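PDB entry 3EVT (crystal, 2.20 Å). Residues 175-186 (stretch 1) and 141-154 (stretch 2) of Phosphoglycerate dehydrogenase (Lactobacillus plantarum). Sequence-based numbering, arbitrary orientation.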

# COMPACT_ATOMS: atom_id res chain seq x y z
N HIS A 175 9.76 7.27 9.74
CA HIS A 175 9.16 6.05 9.19
C HIS A 175 10.06 4.86 8.92
O HIS A 175 9.57 3.75 8.72
CB HIS A 175 8.35 6.34 7.95
CG HIS A 175 7.38 7.47 8.13
ND1 HIS A 175 6.26 7.36 8.92
CD2 HIS A 175 7.38 8.73 7.64
CE1 HIS A 175 5.60 8.50 8.91
NE2 HIS A 175 6.26 9.35 8.14
N PHE A 176 11.37 5.08 8.88
CA PHE A 176 12.28 3.97 8.74
C PHE A 176 12.38 3.24 10.06
O PHE A 176 12.56 3.87 11.06
CB PHE A 176 13.66 4.48 8.36
CG PHE A 176 13.78 4.89 6.94
CD1 PHE A 176 14.12 3.98 5.98
CD2 PHE A 176 13.55 6.19 6.56
CE1 PHE A 176 14.25 4.37 4.67
CE2 PHE A 176 13.68 6.58 5.26
CZ PHE A 176 14.03 5.71 4.32
N HIS A 177 12.29 1.92 10.09
CA HIS A 177 12.52 1.23 11.36
C HIS A 177 13.98 1.29 11.84
O HIS A 177 14.23 1.20 13.04
CB HIS A 177 12.19 -0.24 11.24
CG HIS A 177 10.82 -0.51 10.72
ND1 HIS A 177 9.72 -0.60 11.54
CD2 HIS A 177 10.37 -0.72 9.46
CE1 HIS A 177 8.65 -0.85 10.80
NE2 HIS A 177 9.02 -0.93 9.54
N GLU A 178 14.93 1.31 10.91
CA GLU A 178 16.32 1.43 11.27
C GLU A 178 16.97 2.17 10.15
O GLU A 178 16.52 2.03 9.02
CB GLU A 178 17.04 0.07 11.31
CG GLU A 178 16.30 -1.07 11.97
CD GLU A 178 17.05 -2.41 11.81
OE1 GLU A 178 18.30 -2.39 11.81
OE2 GLU A 178 16.40 -3.47 11.66
N THR A 179 18.06 2.89 10.44
CA THR A 179 18.88 3.50 9.39
C THR A 179 20.35 3.09 9.58
O THR A 179 20.75 2.80 10.69
CB THR A 179 18.81 5.01 9.44
OG1 THR A 179 19.13 5.42 10.75
CG2 THR A 179 17.40 5.48 9.18
N VAL A 180 21.12 3.07 8.50
CA VAL A 180 22.54 2.77 8.58
C VAL A 180 23.34 3.76 7.75
O VAL A 180 22.82 4.36 6.81
CB VAL A 180 22.86 1.36 8.09
CG1 VAL A 180 22.14 0.31 8.95
CG2 VAL A 180 22.55 1.21 6.61
N ALA A 181 24.62 3.91 8.08
CA ALA A 181 25.55 4.72 7.31
C ALA A 181 26.00 3.94 6.08
O ALA A 181 26.01 2.73 6.11
CB ALA A 181 26.77 5.10 8.18
N PHE A 182 26.39 4.62 5.02
CA PHE A 182 26.92 3.92 3.82
C PHE A 182 27.96 2.84 4.08
O PHE A 182 28.05 1.84 3.35
CB PHE A 182 27.50 4.92 2.82
CG PHE A 182 26.47 5.81 2.17
CD1 PHE A 182 25.70 5.35 1.11
CD2 PHE A 182 26.26 7.10 2.62
CE1 PHE A 182 24.76 6.14 0.51
CE2 PHE A 182 25.31 7.92 2.01
CZ PHE A 182 24.56 7.44 0.96
N THR A 183 28.77 3.04 5.12
CA THR A 183 29.93 2.20 5.39
C THR A 183 29.46 0.99 6.15
O THR A 183 30.22 0.04 6.34
CB THR A 183 31.05 2.98 6.16
OG1 THR A 183 30.50 3.63 7.32
CG2 THR A 183 31.64 4.08 5.25
N ALA A 184 28.19 1.02 6.55
CA ALA A 184 27.65 0.01 7.49
C ALA A 184 26.51 -0.86 6.93
O ALA A 184 25.59 -1.22 7.66
CB ALA A 184 27.20 0.72 8.83
N THR A 185 26.59 -1.23 5.65
CA THR A 185 25.44 -1.83 4.93
C THR A 185 25.46 -3.33 4.68
O THR A 185 24.47 -3.89 4.16
CB THR A 185 25.17 -1.20 3.51
OG1 THR A 185 26.35 -1.29 2.69
CG2 THR A 185 24.74 0.25 3.61
N ALA A 186 26.59 -3.98 4.99
CA ALA A 186 26.74 -5.40 4.71
C ALA A 186 25.61 -6.25 5.29
O ALA A 186 25.16 -7.18 4.65
CB ALA A 186 28.09 -5.91 5.17
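Stretch 2 141-154: LIYGTGQIGQSLAA

Stretch 2 begins in a strand, residues 141-143, turns through a glycine-containing loop, and enters a helix at Gln147 that runs past Ala154. The two stretches run in opposite senses: Tyr143 lies nearest Phe182 (CA-CA 8.5 Å), Ala154 nearest His175 (CA-CA 5.2 Å). No direct hydrogen bond joins them; the contact is mainly apolar and centres on the Phe176 ring.

Leu141 is buried but out of contact. Ile142 sends CD1 to 3.8 Å from Phe176 CE1, aliphatic packing against aromatic. Tyr143 CD1 lies 4.2 Å from Phe182 CE1, which approaches the tyrosine ring at its edge. Tyr143 OH is 3.9 Å from Thr185 OG1, too far for a direct bond, but one water bridges them, 2.7 Å from Tyr143 OH and 2.5 Å from Thr185 OG1.

Gly144 adopts phi/psi of 112/107°, where a CB would jam against the preceding carbonyl, so glycine fits. Thr145 lays CG2 over one face of the Phe176 ring, 3.6 Å from CZ, a CH-pi contact. Gly146 holds the N-cap position, and its O accepts the backbone bond from Gln150 N at 3.0 Å.

Gln147 and Ile148 do not reach stretch 1. At Gly149 a CB would fall 1.9 Å from Gly144 O and a tight 3.4 Å from Phe176 CZ. Gly149 O stands 3.3 Å from Phe176 CZ. Gln150 packs CG 3.9 Å from Phe176 CE2, while its NE2 donates to Thr145 O at 2.7 Å, tying the helix to the loop.

Ser151 points away and Leu152 stays out of contact. Ala153 completes the sandwich: its small CB sits almost on the ring normal, 4.0 Å from Phe176 CE2, over the face opposite Thr145. Ala154 places CB over a face of the His175 ring, 3.7 Å from CG, a bare methyl making a CH-pi contact.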

# COMPACT_ATOMS: atom_id res chain seq x y z
N LEU A 141 15.27 -2.43 1.82
CA LEU A 141 16.41 -1.57 2.04
C LEU A 141 16.39 -0.37 1.07
O LEU A 141 16.47 -0.53 -0.17
CB LEU A 141 17.70 -2.41 1.87
CG LEU A 141 19.02 -1.60 1.99
CD1 LEU A 141 19.15 -0.90 3.37
CD2 LEU A 141 20.19 -2.54 1.72
N ILE A 142 16.28 0.85 1.60
CA ILE A 142 16.29 2.07 0.74
C ILE A 142 17.53 2.95 1.00
O ILE A 142 17.81 3.31 2.13
CB ILE A 142 15.03 2.98 1.00
CG1 ILE A 142 13.73 2.15 1.04
CG2 ILE A 142 14.96 4.19 -0.01
CD1 ILE A 142 12.49 2.94 1.67
N TYR A 143 18.24 3.26 -0.07
CA TYR A 143 19.35 4.19 -0.08
C TYR A 143 18.83 5.58 -0.38
O TYR A 143 18.33 5.85 -1.50
CB TYR A 143 20.38 3.79 -1.18
CG TYR A 143 21.23 2.56 -0.87
CD1 TYR A 143 22.60 2.70 -0.56
CD2 TYR A 143 20.69 1.27 -0.92
CE1 TYR A 143 23.39 1.60 -0.31
CE2 TYR A 143 21.46 0.15 -0.66
CZ TYR A 143 22.83 0.33 -0.35
OH TYR A 143 23.64 -0.76 -0.06
N GLY A 144 18.93 6.47 0.61
CA GLY A 144 18.34 7.78 0.50
C GLY A 144 17.19 7.91 1.47
O GLY A 144 16.11 7.32 1.26
N THR A 145 17.39 8.67 2.54
CA THR A 145 16.35 8.82 3.55
C THR A 145 15.79 10.27 3.54
O THR A 145 15.27 10.77 4.56
CB THR A 145 16.84 8.36 4.96
OG1 THR A 145 17.91 9.21 5.41
CG2 THR A 145 17.33 6.91 4.93
N GLY A 146 15.91 10.93 2.39
CA GLY A 146 15.24 12.22 2.18
C GLY A 146 13.72 12.06 2.11
O GLY A 146 13.18 11.01 2.50
N GLN A 147 13.03 13.08 1.61
CA GLN A 147 11.57 13.10 1.60
C GLN A 147 11.01 11.88 0.87
O GLN A 147 10.07 11.24 1.34
CB GLN A 147 11.09 14.36 0.90
CG GLN A 147 9.60 14.70 1.08
CD GLN A 147 9.04 15.49 -0.13
OE1 GLN A 147 9.81 16.03 -0.94
NE2 GLN A 147 7.72 15.53 -0.26
N ILE A 148 11.56 11.57 -0.30
CA ILE A 148 11.14 10.39 -1.07
C ILE A 148 11.31 9.07 -0.31
O ILE A 148 10.35 8.30 -0.16
CB ILE A 148 11.84 10.34 -2.45
CG1 ILE A 148 11.26 11.43 -3.38
CG2 ILE A 148 11.70 8.95 -3.10
CD1 ILE A 148 12.22 11.78 -4.48
N GLY A 149 12.52 8.83 0.21
CA GLY A 149 12.83 7.62 0.97
C GLY A 149 11.83 7.46 2.11
O GLY A 149 11.37 6.33 2.41
N GLN A 150 11.46 8.58 2.73
CA GLN A 150 10.62 8.55 3.91
C GLN A 150 9.16 8.27 3.58
O GLN A 150 8.44 7.61 4.34
CB GLN A 150 10.71 9.91 4.62
CG GLN A 150 12.04 10.16 5.35
CD GLN A 150 12.12 11.57 5.91
OE1 GLN A 150 11.13 12.10 6.40
NE2 GLN A 150 13.29 12.19 5.79
N SER A 151 8.70 8.80 2.43
CA SER A 151 7.33 8.53 2.02
C SER A 151 7.20 7.09 1.51
O SER A 151 6.21 6.44 1.78
CB SER A 151 6.78 9.59 1.07
OG SER A 151 7.12 9.30 -0.28
N LEU A 152 8.22 6.58 0.83
CA LEU A 152 8.24 5.15 0.48
C LEU A 152 8.23 4.27 1.74
O LEU A 152 7.42 3.33 1.84
CB LEU A 152 9.43 4.79 -0.41
CG LEU A 152 9.55 3.28 -0.74
CD1 LEU A 152 8.25 2.68 -1.33
CD2 LEU A 152 10.77 2.98 -1.66
N ALA A 153 9.14 4.56 2.69
CA ALA A 153 9.14 3.93 4.02
C ALA A 153 7.78 3.90 4.74
O ALA A 153 7.39 2.86 5.33
CB ALA A 153 10.17 4.60 4.93
N ALA A 154 7.09 5.03 4.75
CA ALA A 154 5.78 5.10 5.41
C ALA A 154 4.82 4.11 4.76
O ALA A 154 4.11 3.38 5.45
CB ALA A 154 5.19 6.54 5.35
O HOH W 1 26.24 -0.39 0.32